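Local coordinates for protein neuraminidase (Influenza A virus, PDB 4GDI) that is a neuraminidase-like surface glycoprotein of a bat influenza virus, a tetrameric beta-propeller whose predicted sialidase activity is uncertain because its putative active site has diverged, at residues T136-P148 and V161-R175. Numbering follows the deposited sequence.
With NAG (2-acetamido-2-deoxy-beta-D-glucopyranose), chain P.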
# COMPACT_ATOMS: atom_id res chain seq x y z
N THR A 136 11.43 23.01 20.34
CA THR A 136 10.35 22.97 21.32
C THR A 136 10.28 24.30 22.03
O THR A 136 11.29 25.02 22.13
CB THR A 136 10.62 21.93 22.40
OG1 THR A 136 11.81 22.29 23.11
CG2 THR A 136 10.79 20.55 21.80
N PHE A 137 9.09 24.63 22.54
CA PHE A 137 8.94 25.73 23.48
C PHE A 137 7.69 25.52 24.35
O PHE A 137 6.77 24.80 23.98
CB PHE A 137 8.94 27.09 22.77
CG PHE A 137 7.91 27.21 21.69
CD1 PHE A 137 6.64 27.68 21.97
CD2 PHE A 137 8.22 26.89 20.37
CE1 PHE A 137 5.68 27.81 20.97
CE2 PHE A 137 7.26 27.01 19.36
CZ PHE A 137 5.99 27.47 19.66
N SER A 138 7.68 26.15 25.52
CA SER A 138 6.64 25.92 26.52
C SER A 138 5.74 27.13 26.70
O SER A 138 6.12 28.25 26.38
CB SER A 138 7.28 25.59 27.86
OG SER A 138 8.06 24.41 27.79
N ALA A 139 4.55 26.90 27.24
CA ALA A 139 3.64 27.97 27.60
C ALA A 139 4.36 29.04 28.39
O ALA A 139 5.26 28.74 29.17
CB ALA A 139 2.49 27.42 28.42
N SER A 140 3.97 30.29 28.20
CA SER A 140 4.55 31.37 28.99
C SER A 140 3.49 32.30 29.57
O SER A 140 3.81 33.18 30.36
CB SER A 140 5.54 32.17 28.14
OG SER A 140 4.88 32.88 27.11
N ARG A 141 2.23 32.11 29.18
CA ARG A 141 1.15 32.94 29.68
C ARG A 141 0.08 32.08 30.33
O ARG A 141 -1.09 32.45 30.39
CB ARG A 141 0.56 33.77 28.53
CG ARG A 141 1.55 34.75 27.92
CD ARG A 141 1.85 35.90 28.87
NE ARG A 141 2.43 37.05 28.17
CZ ARG A 141 3.73 37.22 27.93
NH1 ARG A 141 4.62 36.32 28.32
NH2 ARG A 141 4.14 38.31 27.29
N GLY A 142 0.49 30.92 30.83
CA GLY A 142 -0.41 30.07 31.59
C GLY A 142 -0.91 28.85 30.86
O GLY A 142 -1.39 27.89 31.48
N GLY A 143 -0.82 28.86 29.53
CA GLY A 143 -1.25 27.72 28.74
C GLY A 143 -2.75 27.57 28.69
O GLY A 143 -3.47 28.37 29.27
N PRO A 144 -3.23 26.57 27.95
CA PRO A 144 -2.36 25.72 27.13
C PRO A 144 -1.92 26.44 25.87
O PRO A 144 -2.60 27.36 25.41
CB PRO A 144 -3.28 24.55 26.77
CG PRO A 144 -4.65 25.16 26.72
CD PRO A 144 -4.65 26.22 27.80
N LEU A 145 -0.77 26.07 25.33
CA LEU A 145 -0.44 26.47 23.97
C LEU A 145 -1.43 25.82 23.00
O LEU A 145 -1.82 24.67 23.19
CB LEU A 145 0.99 26.10 23.61
CG LEU A 145 2.03 26.88 24.41
CD1 LEU A 145 3.41 26.34 24.10
CD2 LEU A 145 1.95 28.37 24.12
N ARG A 146 -1.82 26.59 21.99
CA ARG A 146 -2.85 26.17 21.05
C ARG A 146 -2.40 26.41 19.61
O ARG A 146 -2.07 27.53 19.23
CB ARG A 146 -4.16 26.92 21.32
CG ARG A 146 -4.65 26.75 22.75
CD ARG A 146 -5.98 27.42 22.99
NE ARG A 146 -5.98 28.89 22.93
CZ ARG A 146 -5.50 29.70 23.87
NH1 ARG A 146 -4.86 29.22 24.93
NH2 ARG A 146 -5.64 31.01 23.73
N LEU A 147 -2.35 25.33 18.84
CA LEU A 147 -2.13 25.40 17.40
C LEU A 147 -3.46 25.46 16.65
O LEU A 147 -4.47 24.96 17.13
CB LEU A 147 -1.29 24.20 16.97
CG LEU A 147 0.16 24.33 17.47
CD1 LEU A 147 0.93 22.99 17.51
CD2 LEU A 147 0.89 25.32 16.57
N PRO A 148 -3.47 26.08 15.45
CA PRO A 148 -4.77 26.42 14.86
C PRO A 148 -5.53 25.30 14.13
O PRO A 148 -6.66 25.55 13.69
CB PRO A 148 -4.41 27.52 13.87
CG PRO A 148 -2.99 27.23 13.48
CD PRO A 148 -2.34 26.64 14.69
N VAL A 161 3.32 30.25 11.42
CA VAL A 161 2.16 29.68 12.08
C VAL A 161 1.75 30.57 13.23
O VAL A 161 2.59 31.21 13.85
CB VAL A 161 2.45 28.27 12.58
CG1 VAL A 161 3.56 28.29 13.63
CG2 VAL A 161 1.20 27.62 13.13
N ILE A 162 0.45 30.65 13.48
CA ILE A 162 -0.09 31.38 14.62
C ILE A 162 -0.19 30.44 15.82
O ILE A 162 -0.82 29.40 15.73
CB ILE A 162 -1.49 31.96 14.33
CG1 ILE A 162 -1.49 32.79 13.03
CG2 ILE A 162 -1.96 32.83 15.48
CD1 ILE A 162 -0.44 33.85 12.99
N VAL A 163 0.43 30.82 16.93
CA VAL A 163 0.33 30.07 18.17
C VAL A 163 -0.39 30.90 19.23
O VAL A 163 -0.09 32.09 19.40
CB VAL A 163 1.72 29.70 18.71
CG1 VAL A 163 1.62 29.05 20.07
CG2 VAL A 163 2.45 28.79 17.72
N SER A 164 -1.33 30.29 19.95
CA SER A 164 -2.09 31.01 20.99
C SER A 164 -1.79 30.44 22.37
O SER A 164 -1.47 29.26 22.52
CB SER A 164 -3.58 30.97 20.70
OG SER A 164 -3.87 31.50 19.43
N ASP A 165 -1.91 31.30 23.38
CA ASP A 165 -1.55 30.99 24.76
C ASP A 165 -2.54 31.71 25.66
O ASP A 165 -3.28 32.59 25.20
CB ASP A 165 -0.13 31.48 25.03
CG ASP A 165 0.49 30.89 26.30
OD1 ASP A 165 -0.23 30.29 27.13
OD2 ASP A 165 1.72 31.07 26.48
N GLY A 166 -2.59 31.33 26.93
CA GLY A 166 -3.50 31.97 27.88
C GLY A 166 -4.75 31.16 28.17
O GLY A 166 -5.40 30.66 27.26
N PRO A 167 -5.11 31.04 29.47
CA PRO A 167 -6.24 30.19 29.88
C PRO A 167 -7.62 30.72 29.53
O PRO A 167 -8.56 29.94 29.48
CB PRO A 167 -6.10 30.16 31.41
CG PRO A 167 -5.34 31.38 31.76
CD PRO A 167 -4.37 31.57 30.62
N ASN A 168 -7.76 32.02 29.29
CA ASN A 168 -9.08 32.59 29.07
C ASN A 168 -9.22 33.37 27.77
O ASN A 168 -8.36 34.18 27.42
CB ASN A 168 -9.45 33.48 30.25
CG ASN A 168 -9.43 32.72 31.56
OD1 ASN A 168 -8.68 33.07 32.47
ND2 ASN A 168 -10.24 31.67 31.65
N VAL A 169 -10.33 33.14 27.07
CA VAL A 169 -10.57 33.80 25.80
C VAL A 169 -10.66 35.32 25.93
O VAL A 169 -10.57 36.02 24.93
CB VAL A 169 -11.85 33.28 25.12
CG1 VAL A 169 -11.79 31.77 24.94
CG2 VAL A 169 -13.09 33.69 25.91
N ASN A 170 -10.83 35.82 27.16
CA ASN A 170 -10.92 37.27 27.38
C ASN A 170 -9.57 37.92 27.67
O ASN A 170 -9.48 39.14 27.82
CB ASN A 170 -11.95 37.63 28.46
CG ASN A 170 -11.60 37.07 29.83
OD1 ASN A 170 -10.45 36.74 30.11
ND2 ASN A 170 -12.61 36.97 30.71
N GLN A 171 -8.53 37.11 27.75
CA GLN A 171 -7.17 37.65 27.78
C GLN A 171 -6.19 36.71 27.08
O GLN A 171 -5.18 36.30 27.65
CB GLN A 171 -6.73 37.94 29.21
CG GLN A 171 -7.08 36.85 30.20
CD GLN A 171 -6.68 37.20 31.62
OE1 GLN A 171 -5.83 38.07 31.84
NE2 GLN A 171 -7.29 36.52 32.58
N SER A 172 -6.49 36.38 25.83
CA SER A 172 -5.65 35.46 25.07
C SER A 172 -4.44 36.16 24.49
O SER A 172 -4.44 37.37 24.27
CB SER A 172 -6.46 34.82 23.94
OG SER A 172 -7.07 35.80 23.13
N VAL A 173 -3.38 35.39 24.25
CA VAL A 173 -2.17 35.90 23.62
C VAL A 173 -1.97 35.16 22.29
O VAL A 173 -2.21 33.96 22.22
CB VAL A 173 -0.96 35.72 24.55
CG1 VAL A 173 0.32 36.17 23.85
CG2 VAL A 173 -1.17 36.49 25.84
N HIS A 174 -1.58 35.89 21.26
CA HIS A 174 -1.41 35.31 19.92
C HIS A 174 -0.09 35.78 19.32
O HIS A 174 0.21 36.97 19.32
CB HIS A 174 -2.60 35.70 19.04
CG HIS A 174 -3.91 35.40 19.68
ND1 HIS A 174 -4.43 34.12 19.75
CD2 HIS A 174 -4.77 36.18 20.37
CE1 HIS A 174 -5.57 34.14 20.41
NE2 HIS A 174 -5.80 35.39 20.79
N ARG A 175 0.70 34.82 18.87
CA ARG A 175 2.00 35.11 18.30
C ARG A 175 2.15 34.50 16.91
O ARG A 175 1.67 33.39 16.66
CB ARG A 175 3.08 34.50 19.19
CG ARG A 175 3.17 35.11 20.57
CD ARG A 175 4.30 34.47 21.36
NE ARG A 175 4.55 35.19 22.60
CZ ARG A 175 5.54 34.92 23.44
NH1 ARG A 175 6.39 33.92 23.19
NH2 ARG A 175 5.69 35.66 24.54
C1 NAG P . -12.31 36.04 31.77
C2 NAG P . -12.41 36.70 33.15
C3 NAG P . -12.06 35.69 34.24
C4 NAG P . -13.06 34.55 34.11
C5 NAG P . -12.87 33.91 32.74
C6 NAG P . -13.75 32.67 32.55
C7 NAG P . -12.08 39.03 33.71
C8 NAG P . -11.29 39.74 34.77
N2 NAG P . -11.58 37.88 33.26
O3 NAG P . -12.13 36.29 35.51
O4 NAG P . -12.89 33.62 35.16
O5 NAG P . -13.11 34.87 31.71
O6 NAG P . -15.12 32.98 32.48
O7 NAG P . -13.14 39.51 33.30
O HOH W 1 3.09 32.68 24.48
O HOH W 2 -3.86 29.45 17.53
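The carboxylate of D165 reaches into the turn at 139-143 and gathers three backbone N-H groups, of S140, R141 and G143. D165 OD2 takes S140 N at 2.9 Å on its syn lone pair, while R141 N comes from above the carboxylate plane; a water donates to OD2 too. D165 OD1 accepts G143 N at 2.9 Å, almost in line with its C-O bond, as well as G166 N. With CG anti to its own backbone N (chi1 -165°), the short acidic side chain swings back to the turn, and L145 CD2 packs against it. Glycine suits G142, where a CB would jam against the preceding carbonyl O, and G143, with its positive phi.

R146, farther along the same segment as the turn, grips the backbone of 165-166. Its chain, bent at chi3 (-67°), lays the guanidinium over S164, where R146 NH1 donates to G166 O at 2.8 Å and R146 NH2 to D165 O at 3.2 Å, the latter well above the carbonyl plane; NE forms a salt bridge with E198. R146 and S164 form a single antiparallel hydrogen-bonded pair. Beyond it, L147 CD2 rests on V163 CG2 at 4.0 Å, branched aliphatics filling a buried apolar layer.

The contact thus joins two neighbouring propeller blades: the connection leaving edge strand 132-138 runs beside the second strand, 158-165, of the next blade, and V163 also touches I125 of strand 124-129.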